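PDB 1OI4: Protein/nucleic acid deglycase 2 from Escherichia coli, which repairs proteins and nucleotides glycated by methylglyoxal or glyoxal, removing the Maillard adducts and releasing lactate or glycolate. Local coordinates for residues R112-N116 / S117-V121; D80-P84 / A85-A89; A144-P147 / I148-D151; V165-K168 / D169-T173. All blocks are in the same frame, centred on the assembly; numbering follows the deposited sequence.

Contact 1: R112-N116 / S117-V121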
loop_
_atom_site.group_PDB
_atom_site.type_symbol
_atom_site.label_atom_id
_atom_site.label_comp_id
_atom_site.label_asym_id
_atom_site.label_seq_id
_atom_site.Cartn_x
_atom_site.Cartn_y
_atom_site.Cartn_z
ATOM N N ARG A 112 -6.157 -15.991 2.425
ATOM C CA ARG A 112 -7.240 -16.343 3.338
ATOM C C ARG A 112 -7.244 -17.829 3.677
ATOM O O ARG A 112 -7.268 -18.211 4.848
ATOM C CB ARG A 112 -8.591 -15.966 2.723
ATOM C CG ARG A 112 -9.796 -16.358 3.572
ATOM C CD ARG A 112 -11.113 -16.091 2.841
ATOM N NE ARG A 112 -11.297 -14.668 2.575
ATOM C CZ ARG A 112 -11.399 -14.133 1.363
ATOM N NH1 ARG A 112 -11.561 -12.821 1.232
ATOM N NH2 ARG A 112 -11.339 -14.904 0.286
ATOM N N ASP A 113 -7.237 -18.660 2.642
ATOM C CA ASP A 113 -7.240 -20.104 2.820
ATOM C C ASP A 113 -6.007 -20.591 3.560
ATOM O O ASP A 113 -6.098 -21.500 4.389
ATOM C CB ASP A 113 -7.326 -20.798 1.466
ATOM C CG ASP A 113 -8.668 -20.603 0.802
ATOM O OD1 ASP A 113 -8.847 -21.109 -0.324
ATOM O OD2 ASP A 113 -9.543 -19.943 1.405
ATOM N N PHE A 114 -4.857 -19.986 3.272
ATOM C CA PHE A 114 -3.633 -20.400 3.936
ATOM C C PHE A 114 -3.727 -20.099 5.427
ATOM O O PHE A 114 -3.416 -20.949 6.262
ATOM C CB PHE A 114 -2.409 -19.694 3.346
ATOM C CG PHE A 114 -1.121 -20.423 3.612
ATOM C CD1 PHE A 114 -0.692 -21.432 2.755
ATOM C CD2 PHE A 114 -0.389 -20.169 4.768
ATOM C CE1 PHE A 114 0.450 -22.186 3.047
ATOM C CE2 PHE A 114 0.752 -20.917 5.071
ATOM C CZ PHE A 114 1.171 -21.927 4.208
ATOM N N VAL A 115 -4.164 -18.888 5.761
ATOM C CA VAL A 115 -4.306 -18.502 7.158
ATOM C C VAL A 115 -5.298 -19.416 7.876
ATOM O O VAL A 115 -5.039 -19.870 8.991
ATOM C CB VAL A 115 -4.788 -17.043 7.293
ATOM C CG1 VAL A 115 -5.134 -16.745 8.751
ATOM C CG2 VAL A 115 -3.695 -16.085 6.807
ATOM N N ASN A 116 -6.434 -19.679 7.238
ATOM C CA ASN A 116 -7.450 -20.542 7.835
ATOM C C ASN A 116 -6.992 -21.993 7.973
ATOM O O ASN A 116 -7.646 -22.791 8.646
ATOM C CB ASN A 116 -8.751 -20.482 7.029
ATOM C CG ASN A 116 -9.498 -19.168 7.218
ATOM O OD1 ASN A 116 -9.365 -18.515 8.249
ATOM N ND2 ASN A 116 -10.297 -18.790 6.234
ATOM N N SER A 117 -5.873 -22.338 7.343
ATOM C CA SER A 117 -5.343 -23.696 7.433
ATOM C C SER A 117 -4.567 -23.857 8.737
ATOM O O SER A 117 -4.265 -24.974 9.152
ATOM C CB SER A 117 -4.411 -24.002 6.255
ATOM O OG SER A 117 -3.176 -23.325 6.395
ATOM N N GLY A 118 -4.233 -22.733 9.371
ATOM C CA GLY A 118 -3.506 -22.775 10.629
ATOM C C GLY A 118 -1.997 -22.763 10.480
ATOM O O GLY A 118 -1.267 -22.639 11.469
ATOM N N LYS A 119 -1.531 -22.891 9.241
ATOM C CA LYS A 119 -0.100 -22.895 8.945
ATOM C C LYS A 119 0.513 -21.515 9.177
ATOM O O LYS A 119 -0.155 -20.496 9.017
ATOM C CB LYS A 119 0.136 -23.304 7.493
ATOM C CG LYS A 119 -0.317 -24.701 7.139
ATOM C CD LYS A 119 -0.184 -24.912 5.633
ATOM C CE LYS A 119 -0.606 -26.307 5.221
ATOM N NZ LYS A 119 -0.608 -26.469 3.740
ATOM N N PRO A 120 1.806 -21.471 9.531
ATOM C CA PRO A 120 2.516 -20.211 9.788
ATOM C C PRO A 120 2.530 -19.243 8.603
ATOM O O PRO A 120 2.674 -19.648 7.448
ATOM C CB PRO A 120 3.928 -20.671 10.154
ATOM C CG PRO A 120 3.712 -22.070 10.704
ATOM C CD PRO A 120 2.695 -22.627 9.743
ATOM N N VAL A 121 2.367 -17.963 8.904
ATOM C CA VAL A 121 2.394 -16.917 7.891
ATOM C C VAL A 121 3.286 -15.813 8.444
ATOM O O VAL A 121 3.134 -15.414 9.602
ATOM C CB VAL A 121 0.985 -16.357 7.617
ATOM C CG1 VAL A 121 1.053 -15.255 6.571
ATOM C CG2 VAL A 121 0.072 -17.474 7.145
#
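Phe114 O and Val115 O, two carbonyls in the last turn of helix 105-116, take the amides that follow them. Gly118 N donates to Val115 O at 3.0 Å and Ser117 N to Phe114 O. Ser117 OG is also modelled against Phe114 O, but so close that its exact place is doubtful; the hydroxyl takes a further, weak bond from Lys119 N. Gly118 leaves the helix with a positive phi of 90°, where a CB would be jammed against the preceding carbonyl oxygen, and the chain turns back beside the helix. That return lays 119-121 along the Phe114 ring. With CG anti to the backbone N (chi1 -159°), the ring leans over beside its own carbonyl to meet them: Phe114 CE2 touches Lys119 CB at 3.5 Å, approached obliquely, while Phe114 CZ lies 3.6 Å from Lys119 CD, the extended lysine chain crossing the ring's direction at about a right angle. Near the ring plane, at its edge, Val121 CG2 sits 3.6 Å from Phe114 CD2; Pro120 O, also at the edge, is 3.3 Å from Phe114 CE2. Val121 CG2 also reaches Val115 CG2 at 4.0 Å. Beyond the ring, Lys119 NZ is held by the carbonyls of Phe87, Pro84 and Ala85. This is a glycine-terminated helix end, turning helix 105-116 into strand 121-124 within the beta-alpha-beta crossover from strand 89-92 in the DJ-1/PfpI fold.

Contact 2: D80-P84 / A85-A89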
loop_
_atom_site.group_PDB
_atom_site.type_symbol
_atom_site.label_atom_id
_atom_site.label_comp_id
_atom_site.label_asym_id
_atom_site.label_seq_id
_atom_site.Cartn_x
_atom_site.Cartn_y
_atom_site.Cartn_z
ATOM N N ASP A 80 -2.141 -19.531 -10.334
ATOM C CA ASP A 80 -3.159 -20.441 -10.864
ATOM C C ASP A 80 -2.756 -21.909 -10.766
ATOM O O ASP A 80 -3.613 -22.789 -10.802
ATOM C CB ASP A 80 -3.460 -20.156 -12.339
ATOM C CG ASP A 80 -4.095 -18.808 -12.564
ATOM O OD1 ASP A 80 -4.945 -18.401 -11.750
ATOM O OD2 ASP A 80 -3.753 -18.166 -13.574
ATOM N N GLU A 81 -1.459 -22.175 -10.640
ATOM C CA GLU A 81 -0.990 -23.558 -10.603
ATOM C C GLU A 81 -0.497 -24.078 -9.261
ATOM O O GLU A 81 0.217 -25.078 -9.214
ATOM C CB GLU A 81 0.106 -23.755 -11.655
ATOM C CG GLU A 81 1.412 -23.046 -11.329
ATOM C CD GLU A 81 2.397 -23.076 -12.484
ATOM O OE1 GLU A 81 2.550 -24.150 -13.103
ATOM O OE2 GLU A 81 3.024 -22.029 -12.764
ATOM N N VAL A 82 -0.871 -23.410 -8.176
ATOM C CA VAL A 82 -0.467 -23.847 -6.850
ATOM C C VAL A 82 -1.650 -23.817 -5.901
ATOM O O VAL A 82 -2.677 -23.203 -6.182
ATOM C CB VAL A 82 0.662 -22.970 -6.258
ATOM C CG1 VAL A 82 1.935 -23.152 -7.064
ATOM C CG2 VAL A 82 0.242 -21.516 -6.250
ATOM N N THR A 83 -1.483 -24.486 -4.770
ATOM C CA THR A 83 -2.518 -24.571 -3.758
ATOM C C THR A 83 -1.904 -24.318 -2.391
ATOM O O THR A 83 -0.737 -24.626 -2.166
ATOM C CB THR A 83 -3.130 -25.977 -3.741
ATOM O OG1 THR A 83 -3.978 -26.118 -2.595
ATOM C CG2 THR A 83 -2.021 -27.028 -3.675
ATOM N N PRO A 84 -2.682 -23.751 -1.459
ATOM C CA PRO A 84 -2.145 -23.491 -0.120
ATOM C C PRO A 84 -1.724 -24.813 0.526
ATOM O O PRO A 84 -0.803 -24.863 1.345
ATOM C CB PRO A 84 -3.326 -22.858 0.608
ATOM C CG PRO A 84 -4.096 -22.191 -0.506
ATOM C CD PRO A 84 -4.049 -23.220 -1.595
ATOM N N ALA A 85 -2.403 -25.886 0.128
ATOM C CA ALA A 85 -2.147 -27.218 0.662
ATOM C C ALA A 85 -0.714 -27.718 0.520
ATOM O O ALA A 85 -0.180 -28.345 1.437
ATOM C CB ALA A 85 -3.099 -28.223 0.015
ATOM N N GLU A 86 -0.083 -27.440 -0.614
ATOM C CA GLU A 86 1.270 -27.929 -0.843
ATOM C C GLU A 86 2.387 -27.207 -0.100
ATOM O O GLU A 86 3.539 -27.634 -0.160
ATOM C CB GLU A 86 1.576 -27.928 -2.342
ATOM C CG GLU A 86 1.866 -26.559 -2.933
ATOM C CD GLU A 86 2.141 -26.627 -4.424
ATOM O OE1 GLU A 86 1.180 -26.583 -5.218
ATOM O OE2 GLU A 86 3.323 -26.742 -4.799
ATOM N N PHE A 87 2.065 -26.127 0.601
ATOM C CA PHE A 87 3.097 -25.381 1.328
ATOM C C PHE A 87 3.007 -25.518 2.841
ATOM O O PHE A 87 1.938 -25.770 3.396
ATOM C CB PHE A 87 3.052 -23.893 0.951
ATOM C CG PHE A 87 3.175 -23.642 -0.524
ATOM C CD1 PHE A 87 2.052 -23.345 -1.288
ATOM C CD2 PHE A 87 4.407 -23.763 -1.162
ATOM C CE1 PHE A 87 2.150 -23.175 -2.671
ATOM C CE2 PHE A 87 4.515 -23.597 -2.543
ATOM C CZ PHE A 87 3.383 -23.303 -3.300
ATOM N N ASP A 88 4.144 -25.332 3.500
ATOM C CA ASP A 88 4.227 -25.428 4.947
ATOM C C ASP A 88 4.082 -24.064 5.611
ATOM O O ASP A 88 3.633 -23.963 6.752
ATOM C CB ASP A 88 5.564 -26.055 5.334
ATOM C CG ASP A 88 5.705 -27.467 4.813
ATOM O OD1 ASP A 88 5.032 -28.359 5.362
ATOM O OD2 ASP A 88 6.468 -27.683 3.848
ATOM N N ALA A 89 4.450 -23.016 4.886
ATOM C CA ALA A 89 4.371 -21.665 5.421
ATOM C C ALA A 89 4.253 -20.659 4.288
ATOM O O ALA A 89 4.454 -20.995 3.124
ATOM C CB ALA A 89 5.611 -21.365 6.263
HETATM O O HOH W 1 2.035 -26.703 -8.034
#
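Thr83 and Ala85 form an ST turn: the threonine OG1, placed anti to its own amide nitrogen (chi1 170°), accepts from Ala85 N at 3.2 Å. From there the chain winds through two overlapping turns, each closed three residues on. Glu86 N bonds to Thr83 O at 3.3 Å and Phe87 N to Pro84 O at 3.2 Å, the second the straighter of the two. The Glu86 side chain folds back over the first of these, since CG stands between its own N and carbonyl carbon (chi1 76°): CG rests on Thr83 O, and OE1 reaches Thr83 CG2 and takes a weak bond from Thr83 N. The same CG lies over one face of the Phe87 ring, toward its rim. At the ring edge, in plane, Val82 CB meets Phe87 CE1 at 3.9 Å, and Thr83 O approaches Phe87 CD1 obliquely. The ring is set between the sheet and helix 105-116, with Ile54, Ile56 and Ala27 on the strands and Phe110 on the helix. Glu86 OE2 has its own anchor in a salt bridge with Lys25, at the start of strand 25-29. On the other carboxylate oxygen sits a water, 2.9 Å from Glu86 OE1 and 2.7 Å from Glu81 O.

Contact 3: A144-P147 / I148-D151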
loop_
_atom_site.group_PDB
_atom_site.type_symbol
_atom_site.label_atom_id
_atom_site.label_comp_id
_atom_site.label_asym_id
_atom_site.label_seq_id
_atom_site.Cartn_x
_atom_site.Cartn_y
_atom_site.Cartn_z
ATOM N N ALA A 144 2.776 -3.731 12.155
ATOM C CA ALA A 144 2.945 -3.381 10.747
ATOM C C ALA A 144 3.591 -2.007 10.629
ATOM O O ALA A 144 3.793 -1.328 11.629
ATOM C CB ALA A 144 1.586 -3.381 10.034
ATOM N N VAL A 145 3.893 -1.605 9.395
ATOM C CA VAL A 145 4.530 -0.325 9.117
ATOM C C VAL A 145 3.566 0.839 9.378
ATOM O O VAL A 145 2.364 0.738 9.128
ATOM C CB VAL A 145 5.045 -0.295 7.654
ATOM C CG1 VAL A 145 3.877 -0.202 6.690
ATOM C CG2 VAL A 145 6.038 0.844 7.461
ATOM N N LYS A 146 4.108 1.944 9.874
ATOM C CA LYS A 146 3.326 3.124 10.230
ATOM C C LYS A 146 2.123 3.530 9.377
ATOM O O LYS A 146 1.013 3.639 9.891
ATOM C CB LYS A 146 4.248 4.339 10.392
ATOM C CG LYS A 146 4.786 4.517 11.809
ATOM C CD LYS A 146 5.198 5.961 12.072
ATOM C CE LYS A 146 6.692 6.093 12.323
ATOM N NZ LYS A 146 7.511 5.658 11.158
ATOM N N PRO A 147 2.321 3.772 8.071
ATOM C CA PRO A 147 1.182 4.173 7.237
ATOM C C PRO A 147 -0.067 3.292 7.256
ATOM O O PRO A 147 -1.162 3.785 7.008
ATOM C CB PRO A 147 1.792 4.280 5.837
ATOM C CG PRO A 147 2.967 3.331 5.899
ATOM C CD PRO A 147 3.540 3.639 7.256
ATOM N N ILE A 148 0.074 2.003 7.549
ATOM C CA ILE A 148 -1.105 1.138 7.547
ATOM C C ILE A 148 -1.620 0.732 8.923
ATOM O O ILE A 148 -2.564 -0.048 9.029
ATOM C CB ILE A 148 -0.869 -0.141 6.692
ATOM C CG1 ILE A 148 0.126 -1.075 7.382
ATOM C CG2 ILE A 148 -0.330 0.249 5.319
ATOM C CD1 ILE A 148 0.329 -2.387 6.633
ATOM N N ILE A 149 -1.017 1.272 9.976
ATOM C CA ILE A 149 -1.448 0.955 11.333
ATOM C C ILE A 149 -2.954 1.169 11.469
ATOM O O ILE A 149 -3.663 0.337 12.036
ATOM C CB ILE A 149 -0.702 1.837 12.374
ATOM C CG1 ILE A 149 0.776 1.423 12.445
ATOM C CG2 ILE A 149 -1.349 1.708 13.741
ATOM C CD1 ILE A 149 1.611 2.275 13.387
ATOM N N ILE A 150 -3.441 2.287 10.935
ATOM C CA ILE A 150 -4.861 2.608 10.997
ATOM C C ILE A 150 -5.717 1.559 10.265
ATOM O O ILE A 150 -6.814 1.223 10.718
ATOM C CB ILE A 150 -5.132 4.026 10.401
ATOM C CG1 ILE A 150 -6.622 4.361 10.473
ATOM C CG2 ILE A 150 -4.669 4.084 8.945
ATOM C CD1 ILE A 150 -7.167 4.482 11.864
ATOM N N ASP A 151 -5.222 1.037 9.145
ATOM C CA ASP A 151 -5.972 0.030 8.387
ATOM C C ASP A 151 -6.032 -1.300 9.135
ATOM O O ASP A 151 -7.043 -1.997 9.101
ATOM C CB ASP A 151 -5.348 -0.206 7.010
ATOM C CG ASP A 151 -5.350 1.038 6.143
ATOM O OD1 ASP A 151 -6.343 1.798 6.185
ATOM O OD2 ASP A 151 -4.362 1.247 5.406
#
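Val145 O accepts the amide of Ile148, Ile148 N, at 3.1 Å, the N-H coming in at 152°. One residue on, Ile149 N repeats the pattern with Lys146 O at the same 3.1 Å; this bond is straighter at the hydrogen. Ile148 also carries the packing against 144-145. Its CG1 sits between the backbone N and carbonyl carbon (chi1 70°), which turns it back against the loop: Ile148 CG1 touches Val145 O, lies 3.9 Å from Val145 CG1, and leads on to Ile148 CD1, 3.8 Å from Ala144 CB. The valine and isoleucine side chains cross at about a right angle. Two overlapping turns, each closed by a bond to a residue three places earlier, thus bring the chain from strand 141-142 into helix 149-154, with Pro147 in the middle of the bend. The bend also borders the probable active site: Val145 comes within about 4 Å, side chain to side chain, of Cys125, the nucleophile by similarity, and Val145, Pro147 and Ile148 all touch His126. Ile149 leaves on another side, next to Lys146 and pointing the same way, with Ile149 CG1 3.4 Å from Lys146 O. The bend and the first turn of the helix meet the second subunit: Pro147 packs on Asp99 and Ile150 on Arg102 of that chain. Asp151 OD2 forms a salt bridge with NH1 of the same Arg102 of the second subunit.

Contact 4: V165-K168 / D169-T173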
loop_
_atom_site.group_PDB
_atom_site.type_symbol
_atom_site.label_atom_id
_atom_site.label_comp_id
_atom_site.label_asym_id
_atom_site.label_seq_id
_atom_site.Cartn_x
_atom_site.Cartn_y
_atom_site.Cartn_z
ATOM N N VAL A 165 5.654 -9.591 16.344
ATOM C CA VAL A 165 4.476 -10.048 17.068
ATOM C C VAL A 165 4.107 -11.431 16.533
ATOM O O VAL A 165 4.002 -11.630 15.319
ATOM C CB VAL A 165 3.267 -9.104 16.857
ATOM C CG1 VAL A 165 2.045 -9.666 17.567
ATOM C CG2 VAL A 165 3.589 -7.714 17.385
ATOM N N VAL A 166 3.925 -12.387 17.438
ATOM C CA VAL A 166 3.557 -13.746 17.056
ATOM C C VAL A 166 2.191 -14.076 17.662
ATOM O O VAL A 166 2.044 -14.131 18.881
ATOM C CB VAL A 166 4.602 -14.770 17.564
ATOM C CG1 VAL A 166 4.215 -16.174 17.130
ATOM C CG2 VAL A 166 5.984 -14.407 17.035
ATOM N N ASP A 167 1.195 -14.287 16.809
ATOM C CA ASP A 167 -0.150 -14.598 17.273
ATOM C C ASP A 167 -0.445 -16.091 17.176
ATOM O O ASP A 167 -0.367 -16.679 16.097
ATOM C CB ASP A 167 -1.185 -13.828 16.449
ATOM C CG ASP A 167 -2.594 -13.958 17.008
ATOM O OD1 ASP A 167 -2.949 -13.186 17.925
ATOM O OD2 ASP A 167 -3.342 -14.840 16.538
ATOM N N LYS A 168 -0.786 -16.693 18.313
ATOM C CA LYS A 168 -1.111 -18.115 18.386
ATOM C C LYS A 168 -0.087 -18.986 17.684
ATOM O O LYS A 168 -0.443 -19.979 17.053
ATOM C CB LYS A 168 -2.480 -18.383 17.761
ATOM C CG LYS A 168 -3.608 -17.563 18.346
ATOM C CD LYS A 168 -4.944 -17.966 17.742
ATOM C CE LYS A 168 -6.026 -16.964 18.105
ATOM N NZ LYS A 168 -5.730 -15.615 17.539
ATOM N N ASP A 169 1.183 -18.620 17.794
ATOM C CA ASP A 169 2.244 -19.385 17.149
ATOM C C ASP A 169 1.962 -19.633 15.674
ATOM O O ASP A 169 2.250 -20.713 15.160
ATOM C CB ASP A 169 2.433 -20.732 17.839
ATOM C CG ASP A 169 3.090 -20.604 19.185
ATOM O OD1 ASP A 169 4.055 -19.817 19.298
ATOM O OD2 ASP A 169 2.651 -21.299 20.123
ATOM N N GLN A 170 1.385 -18.647 14.999
ATOM C CA GLN A 170 1.094 -18.789 13.577
ATOM C C GLN A 170 1.435 -17.524 12.804
ATOM O O GLN A 170 2.241 -17.553 11.876
ATOM C CB GLN A 170 -0.385 -19.122 13.342
ATOM C CG GLN A 170 -0.767 -19.062 11.871
ATOM C CD GLN A 170 -2.257 -19.158 11.626
ATOM O OE1 GLN A 170 -3.067 -18.729 12.450
ATOM N NE2 GLN A 170 -2.629 -19.703 10.472
ATOM N N LEU A 171 0.811 -16.416 13.185
ATOM C CA LEU A 171 1.043 -15.153 12.504
ATOM C C LEU A 171 2.232 -14.399 13.066
ATOM O O LEU A 171 2.234 -13.992 14.228
ATOM C CB LEU A 171 -0.193 -14.260 12.598
ATOM C CG LEU A 171 -1.513 -14.794 12.043
ATOM C CD1 LEU A 171 -2.595 -13.750 12.281
ATOM C CD2 LEU A 171 -1.383 -15.103 10.556
ATOM N N VAL A 172 3.244 -14.215 12.229
ATOM C CA VAL A 172 4.432 -13.482 12.622
ATOM C C VAL A 172 4.460 -12.188 11.821
ATOM O O VAL A 172 4.465 -12.216 10.593
ATOM C CB VAL A 172 5.707 -14.288 12.318
ATOM C CG1 VAL A 172 6.943 -13.491 12.734
ATOM C CG2 VAL A 172 5.658 -15.623 13.046
ATOM N N THR A 173 4.457 -11.055 12.512
ATOM C CA THR A 173 4.503 -9.766 11.832
ATOM C C THR A 173 5.567 -8.845 12.411
ATOM O O THR A 173 5.894 -8.911 13.600
ATOM C CB THR A 173 3.141 -9.031 11.879
ATOM O OG1 THR A 173 2.689 -8.925 13.234
ATOM C CG2 THR A 173 2.109 -9.773 11.048
HETATM O O HOH W 2 1.345 -11.234 14.330
HETATM O O HOH W 3 2.226 -16.843 19.752
#
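Asp167 meets Leu171 first through its CB, which lies 4.0 Å from Leu171 CB on the face of the hairpin they share with Val165 and Thr173. From there CG runs anti to the backbone N (chi1 -172°), and the carboxylate divides its work. OD1 takes the amide of Lys141; Asp167 OD2 offers its syn lone pair to Lys168 NZ at 2.7 Å in a salt bridge and makes a second one with Arg140. Three partners spread over both oxygens probably fix the carboxylate's rotation and stabilise its negative charge. The main chain of Asp167 is equally busy. Its N-H goes to Leu171 O, while Asp167 O accepts both Gln170 N at 2.9 Å, from above the plane, and Leu171 N at 3.2 Å, in plane on a lone pair. Two residues facing one make this a classic beta bulge, reached through a turn in which Lys168 and Asp169 both have positive phi. A water stitches the turn to the strand, 2.9 Å from Val166 O and 2.8 Å from Asp169 N. Further along, Val165 and Thr173 form an antiparallel hydrogen-bonded pair joined by two backbone bonds. Val166 and Val172, a non-hydrogen-bonded pair, put their CG2 methyls side by side on the other face. There they pack against Glu186 of helix 180-191, with Leu190 also on Val172. Strand 171-174 runs parallel to strand 121-124, which lies on its other edge, leaving strand 165-167 as the outermost strand of the main sheet within this chain.

From the N terminus, contact 2 comes first, closing the turns in the loop that leads into strand 89-92. Contact 1 follows, where helix 105-116 gives way to strand 121-124; the two touch, so the approaches to these neighbouring strands are joined. Contact 3 turns the chain into helix 149-154, and contact 4 then closes the hairpin of strands 165-167 and 171-174. All four lie in series, none enclosing or crossing another. Contact 1 also touches contact 4, through Gln170 and the pairing of strands 121-124 and 171-174. Contact 3 touches none of the others, though its nearest atoms come within about 5 Å of contact 4; it lies beside the probable active site and the second subunit.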